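PDB 2WVY: alpha-1,2-mannosidase from Bacteroides thetaiotaomicron, which probably releases alpha-1,2-linked mannose from glycans as a calcium-dependent glycoside hydrolase of family 92. Local coordinates for residues Val146-Asn151 against Tyr214-Leu219; Glu695-Tyr700 against Gln722-Gln727; Val11-Gly16 against Glu105-Tyr110; Ser519-Trp524 against Gln585-Ala590. One frame throughout, in Å; residues are numbered along the deposited sequence.

Interaction 1. Residues Val146-Asn151 against Tyr214-Leu219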
# COMPACT_ATOMS: atom_id res chain seq x y z
N VAL A 146 -3.00 -42.37 27.97
CA VAL A 146 -4.29 -41.76 28.18
C VAL A 146 -5.10 -41.75 26.90
O VAL A 146 -4.58 -41.43 25.81
CB VAL A 146 -4.17 -40.32 28.68
CG1 VAL A 146 -5.53 -39.66 28.68
CG2 VAL A 146 -3.55 -40.28 30.07
N VAL A 147 -6.37 -42.13 27.02
CA VAL A 147 -7.29 -42.11 25.89
C VAL A 147 -8.28 -40.98 26.16
O VAL A 147 -8.92 -40.94 27.22
CB VAL A 147 -8.02 -43.46 25.68
CG1 VAL A 147 -9.05 -43.36 24.55
CG2 VAL A 147 -7.01 -44.60 25.37
N ASP A 148 -8.36 -40.05 25.21
CA ASP A 148 -9.22 -38.89 25.32
C ASP A 148 -10.31 -39.08 24.27
O ASP A 148 -10.02 -39.09 23.08
CB ASP A 148 -8.38 -37.63 25.04
CG ASP A 148 -9.17 -36.34 25.19
OD1 ASP A 148 -10.37 -36.33 24.81
OD2 ASP A 148 -8.59 -35.33 25.69
N ALA A 149 -11.56 -39.26 24.70
CA ALA A 149 -12.64 -39.46 23.73
C ALA A 149 -13.44 -38.18 23.41
O ALA A 149 -14.50 -38.26 22.83
CB ALA A 149 -13.59 -40.57 24.21
N TYR A 150 -12.92 -37.01 23.80
CA TYR A 150 -13.48 -35.70 23.43
C TYR A 150 -14.80 -35.38 24.14
O TYR A 150 -15.36 -36.20 24.88
CB TYR A 150 -13.62 -35.58 21.91
CG TYR A 150 -12.71 -34.55 21.23
CD1 TYR A 150 -13.26 -33.40 20.64
CD2 TYR A 150 -11.33 -34.74 21.13
CE1 TYR A 150 -12.46 -32.48 19.99
CE2 TYR A 150 -10.51 -33.80 20.49
CZ TYR A 150 -11.10 -32.68 19.92
OH TYR A 150 -10.33 -31.74 19.25
N ASN A 151 -15.29 -34.17 23.93
CA ASN A 151 -16.52 -33.77 24.56
C ASN A 151 -17.65 -33.92 23.55
O ASN A 151 -17.44 -34.46 22.47
CB ASN A 151 -16.41 -32.33 25.05
CG ASN A 151 -16.12 -31.37 23.92
OD1 ASN A 151 -15.34 -31.68 23.02
ND2 ASN A 151 -16.75 -30.22 23.95
N TYR A 214 -17.56 -35.14 28.45
CA TYR A 214 -16.15 -35.32 28.13
C TYR A 214 -15.62 -36.51 28.93
O TYR A 214 -15.82 -36.59 30.15
CB TYR A 214 -15.38 -34.02 28.48
CG TYR A 214 -13.85 -34.03 28.27
CD1 TYR A 214 -13.27 -34.63 27.15
CD2 TYR A 214 -13.02 -33.38 29.17
CE1 TYR A 214 -11.90 -34.61 26.96
CE2 TYR A 214 -11.65 -33.36 28.99
CZ TYR A 214 -11.09 -33.97 27.89
OH TYR A 214 -9.72 -33.94 27.73
N THR A 215 -14.97 -37.45 28.25
CA THR A 215 -14.42 -38.61 28.93
C THR A 215 -12.99 -38.91 28.51
O THR A 215 -12.60 -38.69 27.37
CB THR A 215 -15.28 -39.88 28.68
OG1 THR A 215 -15.27 -40.23 27.28
CG2 THR A 215 -16.71 -39.65 29.11
N CYS A 216 -12.23 -39.45 29.46
CA CYS A 216 -10.87 -39.92 29.22
C CYS A 216 -10.66 -41.19 30.04
O CYS A 216 -11.40 -41.45 30.98
CB CYS A 216 -9.84 -38.87 29.61
SG CYS A 216 -9.95 -37.32 28.64
N ALA A 217 -9.65 -41.97 29.69
CA ALA A 217 -9.29 -43.13 30.48
C ALA A 217 -7.77 -43.20 30.52
O ALA A 217 -7.10 -42.67 29.64
CB ALA A 217 -9.86 -44.41 29.86
N TYR A 218 -7.23 -43.81 31.57
CA TYR A 218 -5.80 -44.05 31.59
C TYR A 218 -5.55 -45.53 31.80
O TYR A 218 -6.38 -46.23 32.40
CB TYR A 218 -5.09 -43.23 32.67
CG TYR A 218 -5.21 -43.77 34.08
CD1 TYR A 218 -4.37 -44.79 34.53
CD2 TYR A 218 -6.17 -43.27 34.96
CE1 TYR A 218 -4.47 -45.28 35.82
CE2 TYR A 218 -6.28 -43.75 36.25
CZ TYR A 218 -5.43 -44.76 36.68
OH TYR A 218 -5.56 -45.24 37.96
N LEU A 219 -4.42 -46.00 31.27
CA LEU A 219 -3.92 -47.34 31.53
C LEU A 219 -2.50 -47.16 32.00
O LEU A 219 -1.77 -46.28 31.50
CB LEU A 219 -3.92 -48.20 30.27
CG LEU A 219 -5.16 -48.40 29.40
CD1 LEU A 219 -6.31 -48.95 30.21
CD2 LEU A 219 -5.56 -47.09 28.71

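Interaction 2. Residues Glu695-Tyr700 against Gln722-Gln727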
# COMPACT_ATOMS: atom_id res chain seq x y z
N GLU A 695 5.05 -31.46 -35.59
CA GLU A 695 5.07 -30.07 -35.17
C GLU A 695 3.75 -29.74 -34.45
O GLU A 695 2.67 -30.13 -34.89
CB GLU A 695 5.28 -29.15 -36.37
CG GLU A 695 5.20 -27.66 -36.04
CD GLU A 695 5.33 -26.78 -37.26
OE1 GLU A 695 6.46 -26.68 -37.81
OE2 GLU A 695 4.32 -26.19 -37.69
N PHE A 696 3.86 -29.03 -33.34
CA PHE A 696 2.72 -28.81 -32.45
C PHE A 696 2.74 -27.35 -31.99
O PHE A 696 3.68 -26.91 -31.32
CB PHE A 696 2.80 -29.78 -31.27
CG PHE A 696 1.71 -29.61 -30.25
CD1 PHE A 696 0.47 -30.19 -30.43
CD2 PHE A 696 1.94 -28.88 -29.09
CE1 PHE A 696 -0.54 -30.05 -29.48
CE2 PHE A 696 0.94 -28.73 -28.14
CZ PHE A 696 -0.31 -29.31 -28.34
N THR A 697 1.72 -26.60 -32.36
CA THR A 697 1.65 -25.18 -32.04
C THR A 697 0.40 -24.82 -31.24
O THR A 697 0.19 -23.64 -30.91
CB THR A 697 1.66 -24.30 -33.31
OG1 THR A 697 0.49 -24.59 -34.09
CG2 THR A 697 2.93 -24.53 -34.16
N ARG A 698 -0.45 -25.79 -30.94
CA ARG A 698 -1.62 -25.53 -30.11
C ARG A 698 -1.22 -25.22 -28.67
O ARG A 698 -0.22 -25.76 -28.18
CB ARG A 698 -2.57 -26.72 -30.13
CG ARG A 698 -3.21 -26.94 -31.49
CD ARG A 698 -4.34 -27.94 -31.42
NE ARG A 698 -3.93 -29.28 -31.01
CZ ARG A 698 -3.23 -30.13 -31.76
NH1 ARG A 698 -2.82 -29.77 -32.98
NH2 ARG A 698 -2.93 -31.35 -31.30
N ASN A 699 -1.99 -24.37 -28.00
CA ASN A 699 -1.77 -24.05 -26.59
C ASN A 699 -2.60 -24.93 -25.66
O ASN A 699 -2.93 -24.53 -24.55
CB ASN A 699 -2.12 -22.59 -26.31
CG ASN A 699 -1.31 -21.63 -27.14
OD1 ASN A 699 -0.12 -21.84 -27.38
ND2 ASN A 699 -1.95 -20.55 -27.58
N TYR A 700 -2.95 -26.13 -26.12
CA TYR A 700 -3.70 -27.06 -25.27
C TYR A 700 -3.52 -28.51 -25.73
O TYR A 700 -3.27 -28.77 -26.90
CB TYR A 700 -5.20 -26.72 -25.24
CG TYR A 700 -5.90 -26.90 -26.57
CD1 TYR A 700 -6.54 -28.09 -26.89
CD2 TYR A 700 -5.89 -25.88 -27.52
CE1 TYR A 700 -7.17 -28.26 -28.12
CE2 TYR A 700 -6.52 -26.03 -28.74
CZ TYR A 700 -7.16 -27.23 -29.04
OH TYR A 700 -7.79 -27.37 -30.25
N GLN A 722 7.85 -15.62 -30.34
CA GLN A 722 6.63 -14.85 -30.54
C GLN A 722 5.83 -15.21 -31.80
O GLN A 722 4.84 -14.57 -32.09
CB GLN A 722 6.95 -13.35 -30.48
CG GLN A 722 7.30 -12.88 -29.08
CD GLN A 722 7.94 -11.50 -29.04
OE1 GLN A 722 8.21 -10.91 -30.08
NE2 GLN A 722 8.18 -11.00 -27.84
N GLN A 723 6.27 -16.23 -32.54
CA GLN A 723 5.47 -16.69 -33.69
C GLN A 723 4.58 -17.87 -33.31
O GLN A 723 3.55 -18.12 -33.94
CB GLN A 723 6.35 -17.10 -34.87
CG GLN A 723 7.47 -16.13 -35.17
CD GLN A 723 7.96 -16.22 -36.62
OE1 GLN A 723 9.14 -16.51 -36.87
NE2 GLN A 723 7.07 -15.97 -37.57
N ARG A 724 4.95 -18.59 -32.26
CA ARG A 724 4.28 -19.82 -31.90
C ARG A 724 3.01 -19.60 -31.06
O ARG A 724 3.00 -18.83 -30.10
CB ARG A 724 5.27 -20.75 -31.17
CG ARG A 724 4.76 -22.14 -30.93
CD ARG A 724 5.70 -22.99 -30.06
NE ARG A 724 5.00 -24.23 -29.79
CZ ARG A 724 4.16 -24.39 -28.78
NH1 ARG A 724 3.99 -23.42 -27.89
NH2 ARG A 724 3.51 -25.54 -28.65
N GLY A 725 1.94 -20.29 -31.43
CA GLY A 725 0.73 -20.31 -30.62
C GLY A 725 -0.03 -19.00 -30.63
O GLY A 725 -0.72 -18.67 -29.65
N THR A 726 0.08 -18.28 -31.74
CA THR A 726 -0.52 -16.97 -31.87
C THR A 726 -1.73 -16.99 -32.79
O THR A 726 -2.37 -15.96 -32.97
CB THR A 726 0.49 -15.95 -32.46
OG1 THR A 726 0.86 -16.35 -33.78
CG2 THR A 726 1.74 -15.87 -31.59
N GLN A 727 -2.03 -18.14 -33.38
CA GLN A 727 -3.10 -18.27 -34.38
C GLN A 727 -4.40 -18.77 -33.75
O GLN A 727 -4.38 -19.52 -32.79
CB GLN A 727 -2.69 -19.22 -35.51
CG GLN A 727 -1.41 -18.82 -36.23
CD GLN A 727 -1.46 -17.39 -36.75
OE1 GLN A 727 -2.44 -16.98 -37.38
NE2 GLN A 727 -0.42 -16.63 -36.47
O HOH W 1 6.11 -25.83 -32.03
O HOH W 2 1.92 -25.58 -26.57
O HOH W 3 1.92 -23.14 -25.76

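Interaction 3. Residues Val11-Gly16 against Glu105-Tyr110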
# COMPACT_ATOMS: atom_id res chain seq x y z
N VAL A 11 8.25 -36.35 0.40
CA VAL A 11 7.09 -35.70 0.98
C VAL A 11 7.38 -35.12 2.36
O VAL A 11 7.81 -35.83 3.25
CB VAL A 11 5.89 -36.66 1.13
CG1 VAL A 11 4.72 -35.93 1.77
CG2 VAL A 11 5.47 -37.22 -0.23
N ASN A 12 7.13 -33.82 2.54
CA ASN A 12 7.20 -33.24 3.87
C ASN A 12 5.80 -32.89 4.36
O ASN A 12 5.22 -31.90 3.92
CB ASN A 12 8.06 -31.97 3.88
CG ASN A 12 8.15 -31.35 5.27
OD1 ASN A 12 7.79 -32.00 6.27
ND2 ASN A 12 8.59 -30.09 5.35
N PRO A 13 5.23 -33.71 5.26
CA PRO A 13 3.87 -33.40 5.72
C PRO A 13 3.77 -32.12 6.55
O PRO A 13 2.65 -31.65 6.84
CB PRO A 13 3.49 -34.63 6.55
CG PRO A 13 4.38 -35.72 6.06
CD PRO A 13 5.69 -35.01 5.77
N LEU A 14 4.91 -31.56 6.95
CA LEU A 14 4.92 -30.32 7.73
C LEU A 14 4.86 -29.09 6.83
O LEU A 14 4.80 -27.96 7.31
CB LEU A 14 6.15 -30.23 8.64
CG LEU A 14 6.27 -31.37 9.68
CD1 LEU A 14 7.68 -31.47 10.28
CD2 LEU A 14 5.24 -31.23 10.76
N MET A 15 4.89 -29.30 5.52
CA MET A 15 4.76 -28.18 4.61
C MET A 15 3.39 -27.50 4.81
O MET A 15 2.35 -28.14 4.72
CB MET A 15 4.96 -28.63 3.16
CG MET A 15 4.76 -27.52 2.12
SD MET A 15 4.95 -28.14 0.42
CE MET A 15 4.31 -26.74 -0.52
N GLY A 16 3.41 -26.20 5.12
CA GLY A 16 2.18 -25.42 5.36
C GLY A 16 1.76 -25.39 6.83
O GLY A 16 0.66 -24.98 7.18
N GLU A 105 11.85 -35.09 15.79
CA GLU A 105 10.56 -35.34 15.18
C GLU A 105 10.76 -35.74 13.72
O GLU A 105 11.42 -35.05 12.96
CB GLU A 105 9.70 -34.08 15.25
CG GLU A 105 8.43 -34.12 14.42
CD GLU A 105 7.78 -32.73 14.30
OE1 GLU A 105 8.50 -31.78 13.88
OE2 GLU A 105 6.58 -32.59 14.64
N LYS A 106 10.19 -36.86 13.31
CA LYS A 106 10.31 -37.21 11.92
C LYS A 106 8.92 -37.50 11.34
O LYS A 106 8.27 -38.47 11.70
CB LYS A 106 11.30 -38.37 11.74
CG LYS A 106 11.47 -38.77 10.29
N ALA A 107 8.45 -36.60 10.49
CA ALA A 107 7.08 -36.66 10.02
C ALA A 107 7.05 -37.14 8.58
O ALA A 107 7.63 -36.49 7.73
CB ALA A 107 6.43 -35.27 10.11
N THR A 108 6.38 -38.25 8.32
CA THR A 108 6.20 -38.77 6.96
C THR A 108 4.75 -39.21 6.84
O THR A 108 4.05 -39.34 7.85
CB THR A 108 7.15 -39.96 6.65
OG1 THR A 108 6.70 -41.13 7.33
CG2 THR A 108 8.61 -39.64 7.07
N PRO A 109 4.27 -39.42 5.61
CA PRO A 109 2.89 -39.84 5.43
C PRO A 109 2.64 -41.23 5.97
O PRO A 109 1.52 -41.53 6.36
CB PRO A 109 2.73 -39.90 3.91
CG PRO A 109 3.84 -39.07 3.39
CD PRO A 109 4.97 -39.24 4.33
N TYR A 110 3.68 -42.05 5.99
CA TYR A 110 3.52 -43.45 6.38
C TYR A 110 3.91 -43.69 7.83
O TYR A 110 3.69 -44.79 8.35
CB TYR A 110 4.34 -44.36 5.45
CG TYR A 110 5.81 -44.04 5.44
CD1 TYR A 110 6.66 -44.58 6.38
CD2 TYR A 110 6.33 -43.15 4.52
CE1 TYR A 110 8.01 -44.27 6.40
CE2 TYR A 110 7.66 -42.83 4.53
CZ TYR A 110 8.50 -43.39 5.47
OH TYR A 110 9.83 -43.06 5.47

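Interaction 4. Residues Ser519-Trp524 against Gln585-Ala590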
# COMPACT_ATOMS: atom_id res chain seq x y z
N SER A 519 -13.82 -7.40 -7.16
CA SER A 519 -14.00 -7.45 -8.59
C SER A 519 -12.68 -7.70 -9.32
O SER A 519 -12.64 -8.31 -10.38
CB SER A 519 -14.59 -6.14 -9.09
OG SER A 519 -14.81 -6.21 -10.48
N TRP A 520 -11.61 -7.18 -8.76
CA TRP A 520 -10.29 -7.41 -9.30
C TRP A 520 -10.06 -8.91 -9.50
O TRP A 520 -9.41 -9.33 -10.47
CB TRP A 520 -9.25 -6.85 -8.33
CG TRP A 520 -7.86 -6.78 -8.86
CD1 TRP A 520 -6.81 -7.60 -8.55
CD2 TRP A 520 -7.36 -5.82 -9.80
NE1 TRP A 520 -5.68 -7.20 -9.24
CE2 TRP A 520 -5.99 -6.11 -10.01
CE3 TRP A 520 -7.93 -4.74 -10.48
CZ2 TRP A 520 -5.19 -5.36 -10.88
CZ3 TRP A 520 -7.13 -3.99 -11.35
CH2 TRP A 520 -5.78 -4.31 -11.55
N HIS A 521 -10.58 -9.73 -8.59
CA HIS A 521 -10.39 -11.17 -8.72
C HIS A 521 -11.49 -11.79 -9.55
O HIS A 521 -11.22 -12.48 -10.52
CB HIS A 521 -10.33 -11.87 -7.35
CG HIS A 521 -9.51 -11.15 -6.34
ND1 HIS A 521 -8.13 -11.22 -6.31
CD2 HIS A 521 -9.86 -10.32 -5.33
CE1 HIS A 521 -7.68 -10.47 -5.32
NE2 HIS A 521 -8.71 -9.91 -4.72
N TRP A 522 -12.74 -11.52 -9.15
CA TRP A 522 -13.92 -12.17 -9.73
C TRP A 522 -14.18 -11.86 -11.21
O TRP A 522 -14.79 -12.65 -11.92
CB TRP A 522 -15.16 -11.88 -8.86
CG TRP A 522 -15.14 -12.74 -7.63
CD1 TRP A 522 -14.65 -12.40 -6.39
CD2 TRP A 522 -15.54 -14.11 -7.55
NE1 TRP A 522 -14.76 -13.47 -5.54
CE2 TRP A 522 -15.30 -14.53 -6.22
CE3 TRP A 522 -16.10 -15.01 -8.47
CZ2 TRP A 522 -15.60 -15.82 -5.79
CZ3 TRP A 522 -16.40 -16.29 -8.03
CH2 TRP A 522 -16.15 -16.69 -6.70
N THR A 523 -13.66 -10.74 -11.70
CA THR A 523 -13.87 -10.40 -13.10
C THR A 523 -13.32 -11.47 -14.03
O THR A 523 -13.75 -11.59 -15.19
CB THR A 523 -13.31 -9.00 -13.42
OG1 THR A 523 -14.14 -8.01 -12.81
CG2 THR A 523 -13.28 -8.75 -14.92
N TRP A 524 -12.37 -12.27 -13.53
CA TRP A 524 -11.71 -13.27 -14.36
C TRP A 524 -12.43 -14.61 -14.35
O TRP A 524 -12.10 -15.52 -15.12
CB TRP A 524 -10.25 -13.43 -13.93
CG TRP A 524 -9.50 -12.15 -14.08
CD1 TRP A 524 -9.14 -11.28 -13.09
CD2 TRP A 524 -9.07 -11.56 -15.31
NE1 TRP A 524 -8.51 -10.19 -13.62
CE2 TRP A 524 -8.45 -10.34 -14.99
CE3 TRP A 524 -9.15 -11.95 -16.65
CZ2 TRP A 524 -7.88 -9.50 -15.96
CZ3 TRP A 524 -8.59 -11.11 -17.62
CH2 TRP A 524 -7.97 -9.90 -17.26
N GLN A 585 -9.16 -18.21 -5.25
CA GLN A 585 -9.78 -19.16 -6.17
C GLN A 585 -10.17 -18.64 -7.55
O GLN A 585 -9.78 -19.22 -8.55
CB GLN A 585 -10.95 -19.87 -5.52
CG GLN A 585 -10.53 -21.16 -4.85
CD GLN A 585 -10.00 -20.94 -3.47
OE1 GLN A 585 -9.85 -19.78 -3.01
NE2 GLN A 585 -9.70 -22.04 -2.76
N PRO A 586 -10.94 -17.56 -7.61
CA PRO A 586 -11.42 -17.15 -8.92
C PRO A 586 -10.33 -16.73 -9.91
O PRO A 586 -10.64 -16.57 -11.09
CB PRO A 586 -12.33 -15.95 -8.62
CG PRO A 586 -12.09 -15.59 -7.21
CD PRO A 586 -11.62 -16.84 -6.52
N VAL A 587 -9.09 -16.54 -9.46
CA VAL A 587 -8.01 -16.19 -10.39
C VAL A 587 -6.94 -17.27 -10.56
O VAL A 587 -5.89 -17.01 -11.15
CB VAL A 587 -7.29 -14.83 -10.02
CG1 VAL A 587 -8.19 -13.65 -10.28
CG2 VAL A 587 -6.81 -14.83 -8.57
N GLN A 588 -7.20 -18.48 -10.06
CA GLN A 588 -6.17 -19.54 -10.12
C GLN A 588 -5.81 -19.90 -11.57
O GLN A 588 -4.69 -20.29 -11.87
CB GLN A 588 -6.60 -20.78 -9.33
CG GLN A 588 -6.57 -20.58 -7.82
CD GLN A 588 -7.20 -21.75 -7.04
OE1 GLN A 588 -7.26 -22.88 -7.52
NE2 GLN A 588 -7.66 -21.47 -5.81
N HIS A 589 -6.78 -19.80 -12.45
CA HIS A 589 -6.59 -20.11 -13.86
C HIS A 589 -6.05 -18.91 -14.65
O HIS A 589 -5.61 -19.06 -15.78
CB HIS A 589 -7.93 -20.51 -14.46
CG HIS A 589 -8.85 -19.35 -14.65
ND1 HIS A 589 -9.48 -18.73 -13.59
CD2 HIS A 589 -9.20 -18.66 -15.76
CE1 HIS A 589 -10.19 -17.71 -14.05
NE2 HIS A 589 -10.04 -17.65 -15.36
N ALA A 590 -6.08 -17.72 -14.06
CA ALA A 590 -5.90 -16.49 -14.85
C ALA A 590 -4.59 -16.43 -15.62
O ALA A 590 -4.54 -15.88 -16.71
CB ALA A 590 -6.04 -15.27 -13.98

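Interaction 1. Residues Val146-Asn151 against Tyr214-Leu219
Asp148 and Tyr214 meet where strand 143-148 of the N-terminal beta-sandwich domain of this family 92 glycoside hydrolase runs out and its antiparallel neighbour 216-221 begins. The two side chains cross at about a right angle, with carboxylate and ring planes 47° apart. Tyr214 OH donates to Asp148 OD2 at 2.7 Å, reaching it from above the carboxylate plane, 41° out of it. The other oxygen, Asp148 OD1, lies at the edge of the phenol ring and in its plane, 3.1 Å from Tyr214 CE1. Chi1 of -177° sets Asp148 CG anti to the backbone N, on the Cys216 face of the sheet, and brings the carboxylate near Tyr214. OD1 also receives Tyr150 N at 2.8 Å, nearly along its C-O axis, which closes an Asx turn and restrains the rotation of the carboxylate. OD2 has three partners, Tyr214 OH, Arg96 in a salt bridge and Asn48, so this buried charge probably stays ionised; Tyr214 OH also bonds His93 N. Cys216 packs alongside, its SG 3.7 Å from Asp148 CG, and Val146 and Tyr218 continue the same face of the sheet. Val147 and Ala217 occupy the other face; they form the hydrogen-bonded pair, Val147 N to Ala217 O and Ala217 N to Val147 O both measuring 2.8 Å. Beyond the regular pairing, Ala149 N still donates to Thr215 O at 2.9 Å, and the link between the segments finishes as a CA-H...O contact, Tyr214 CA lying 3.5 Å from Tyr150 O.

Interaction 2. Residues Glu695-Tyr700 against Gln722-Gln727
The loop after edge strand 694-695 of a mixed six-stranded sheet meets the C-terminal loop here, and the guanidinium of Arg724 joins them. Arg724 leaves its backbone with CG anti to the N (chi1 -171°) and runs extended as far as NE, which carries the flat group to the carbonyl of Phe696. Its NH2 donates to Phe696 O at 3.0 Å, approaching from above the carbonyl plane, 41° out of it. NE adds a weak bond to the same Phe696 O at 3.4 Å. Ring and guanidinium planes are inclined at 37°, with Phe696 CD2 3.7 Å from Arg724 NH2. Three waters ring the guanidinium in its plane. Water 1 accepts from NE and donates to Phe696 O at 2.8 Å; water 2 accepts from NH2 and donates to Arg698 O at 2.7 Å; water 3 accepts from NH1 and donates to Asn699 OD1 at 2.9 Å. Each nitrogen of the buried charge therefore has a partner. The second grip is the amide of Asn699, whose ND2 donates to Gly725 O at 3.1 Å with that oxygen close to the amide plane; ND2 has a further acceptor in Asp595 O. Gly725, at positive phi, brings its CA within 3.4 Å of Thr697 O, a CA-H...O contact, and close to Asn699 OD1. Strand 685-691 backs the arginine through Ile686 and Ala689. One carbonyl thus accepts from two nitrogens of an arginine, with NE the weaker donor, and waters extend the bridge: an irregular loop-to-loop junction at the rim of a beta sheet.

Interaction 3. Residues Val11-Gly16 against Glu105-Tyr110
Val11, Pro13 and Leu14 meet Ala107, Thr108 and Pro109 mainly through apolar contacts, which set the loop of Val11-Gly16 against the end of strand 98-107. Val11 CG1, placed anti to the backbone N (chi1 178°), presses on Pro109 CG at 3.6 Å. Pro13 comes in over the backbone: its CG lies 3.6 Å from Thr108 C, and 4.0 Å from Pro109 CD. Further along, Leu14 CG rests on Ala107 CB at 3.9 Å. Tyr292 of helix 281-294 touches Val11, Pro13 and Pro109, so the same cluster reaches the helical part of the enzyme.

Polar groups meet carbon instead of each other. Pro13 CD is 3.1 Å from Ala107 O, and Leu14 CD1 lies 3.7 Å from Glu105 OE1, whose hydrogen-bonding partner is His102.

Hydrogen bonds serve to shape the loop itself. Asn12 OD1 accepts Leu14 N at 3.0 Å from well above its carbonyl plane (67°), an Asx turn, while Asn12 O receives Met15 N at 3.1 Å in a type I turn. With the loop stiffened from within and carbon surfaces facing across, the fit depends on shape and burial, not on directional bonds.

Interaction 4. Residues Ser519-Trp524 against Gln585-Ala590
His521 opens the contact of the short helix 519-522 with the loop that precedes helix 600-613. Its CB sits 4.0 Å from Val587 CG1 and 4.1 Å from Pro586 CG, and the same valine methyl, CG1, comes within 3.3 Å of His521 O. The imidazole turns away, although Val587 CG2 lies near its edge; its buried ND1 has no partner in the model.

Next, Trp522 offers an indole face. Its CG is anti to the carbonyl carbon (chi1 -77°), which brings that face against the Pro586 ring. Pro586 CG stands 3.7 Å from the centroid of the five-membered ring, 19° off the normal, a CH-pi contact; the nearest atom of the indole is CE2, 3.5 Å from Pro586 CG. Thr515 O accepts from NE1 of the same indole.

Last comes Trp524, whose CD1 meets Val587 CG1 at 3.8 Å. The His589 ring turns its edge to the Trp524 carbonyl, with NE2 3.0 Å from Trp524 O. Val587-Ala590 forms a type I turn, from which both Val587 and His589 reach the 519-524 segment. Such inter-helix loop packing belongs to the helical catalytic domain, whose six-hairpin glycosidase clan is built as an (alpha/alpha)6 barrel.

Overall arrangement
Along the chain the four contacts come in series: interaction 3, then 1, 4 and 2, each closing before the next opens. Interactions 1 and 3 both belong to the N-terminal domain and reach its beta-sheet strands, with centres about 27 Å apart. Interaction 4 lies in the helical catalytic domain on the opposite side of the chain's centre, about 46 Å from interaction 1 between centres. Interaction 2 is about 25 Å from interaction 4 by centres and about 63 Å from interaction 1. None touches another, the closest approach being about 11 Å between atoms of interactions 2 and 4. They thus sample separate parts of a two-domain enzyme, with interaction 2 lying at the edge of the mixed six-stranded sheet.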